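Local coordinates for putative PadR-family transcriptional regulatory protein (Bacteroides fragilis, PDB 5H20) that acts as a PadR-like transcription factor, probably binding DNA as a homodimer through winged helix-turn-helix domains, at the interface of chains A and B. Coordinates in Å, arbitrary orientation; residue numbers count along the deposited sequence, not the author numbering. Chains: chain A/B, Putative PadR-family transcriptional regulatory protein.

The interface of chains A and B. Residues chain A 14, 17-18, 21-22, 40; chain B 98, 101.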
# COMPACT_ATOMS: atom_id res chain seq x y z
N MET A 14 -0.78 4.14 0.94
CA MET A 14 -2.23 4.20 1.16
C MET A 14 -2.83 5.53 0.66
O MET A 14 -3.80 5.52 -0.11
CB MET A 14 -2.60 3.92 2.61
CG MET A 14 -2.25 2.52 3.12
SD MET A 14 -3.16 1.18 2.32
CE MET A 14 -4.80 1.42 3.01
N TYR A 17 -2.61 5.84 -3.19
CA TYR A 17 -3.67 5.02 -3.77
C TYR A 17 -5.02 5.73 -3.67
O TYR A 17 -5.81 5.67 -4.60
CB TYR A 17 -3.72 3.66 -3.07
CG TYR A 17 -4.87 2.77 -3.46
CD1 TYR A 17 -4.77 1.87 -4.53
CD2 TYR A 17 -6.07 2.79 -2.73
CE1 TYR A 17 -5.83 1.04 -4.88
CE2 TYR A 17 -7.14 1.96 -3.07
CZ TYR A 17 -7.01 1.09 -4.15
OH TYR A 17 -8.06 0.27 -4.48
N CYS A 18 -5.24 6.39 -2.54
CA CYS A 18 -6.45 7.15 -2.28
C CYS A 18 -6.60 8.36 -3.22
O CYS A 18 -7.70 8.64 -3.71
CB CYS A 18 -6.46 7.60 -0.81
SG CYS A 18 -7.98 8.41 -0.31
N LEU A 21 -7.35 6.92 -6.65
CA LEU A 21 -8.77 6.56 -6.54
C LEU A 21 -9.70 7.76 -6.74
O LEU A 21 -10.60 7.70 -7.59
CB LEU A 21 -9.09 5.88 -5.20
CG LEU A 21 -9.56 4.43 -5.19
CD1 LEU A 21 -10.05 4.07 -3.80
CD2 LEU A 21 -10.67 4.16 -6.20
N LEU A 22 -9.47 8.83 -5.98
CA LEU A 22 -10.30 10.05 -6.06
C LEU A 22 -10.21 10.77 -7.41
O LEU A 22 -11.18 11.37 -7.85
CB LEU A 22 -10.00 11.01 -4.89
CG LEU A 22 -10.40 10.58 -3.46
CD1 LEU A 22 -9.63 11.36 -2.41
CD2 LEU A 22 -11.90 10.70 -3.20
N ALA A 40 -15.26 12.11 3.52
CA ALA A 40 -14.96 10.72 3.90
C ALA A 40 -14.50 10.60 5.36
O ALA A 40 -14.02 9.53 5.79
CB ALA A 40 -13.91 10.13 2.96
N LEU B 98 -11.22 3.08 2.78
CA LEU B 98 -11.00 3.27 1.35
C LEU B 98 -12.17 2.75 0.47
O LEU B 98 -12.10 2.82 -0.76
CB LEU B 98 -9.67 2.63 0.95
CG LEU B 98 -8.66 3.27 -0.01
CD1 LEU B 98 -8.87 4.75 -0.28
CD2 LEU B 98 -7.27 3.01 0.54
N THR B 101 -14.44 5.89 0.64
CA THR B 101 -13.81 6.67 -0.42
C THR B 101 -14.33 6.22 -1.80
O THR B 101 -14.65 7.07 -2.64
CB THR B 101 -12.26 6.56 -0.35
OG1 THR B 101 -11.82 6.87 0.97
CG2 THR B 101 -11.58 7.52 -1.33
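The ring of A:Tyr17 turns its edge, not a face, towards B:Leu98, whose CG lies in the ring plane beside the CD2–CE2 side. From there the branch methyl CD2 of B:Leu98 reaches A:Tyr17 CD2 at 3.5 Å. With CG anti to the backbone N (chi1 173°), the tyrosine crosses the leucine at a slant and offers it the CD2–CE2 edge. The two leucine methyls part over helix 5-23 of chain A. CD2 of B:Leu98 also meets the terminal methyl CE of A:Met14 at 3.8 Å, which curls round to it because the methionine chain folds back at its last two torsions. CD1 of B:Leu98 packs against CB and SG of A:Cys18 and against CD1 of A:Leu21. B:Leu98 thus sits across successive turns of that helix, just ahead of helix 101-105 of its own chain. B:Thr101, at the start of helix 101-105, presents its methyl CG2 and not its hydroxyl to A:Leu22, one turn beyond A:Cys18 on the chain A helix, the two side chains meeting at about a right angle. A:Ala40 borders this end more distantly. Both chain B residues are poorly ordered, so their fine geometry is less certain than the apolar character of the patch. Repeated by the two-fold axis, this packing joins the C-terminal segment of each subunit to the first helix of the other and probably helps hold the dimer together. The sulfur SG of A:Cys18 bridges the two chain B side chains, lying 3.8 Å from CG2 of B:Thr101.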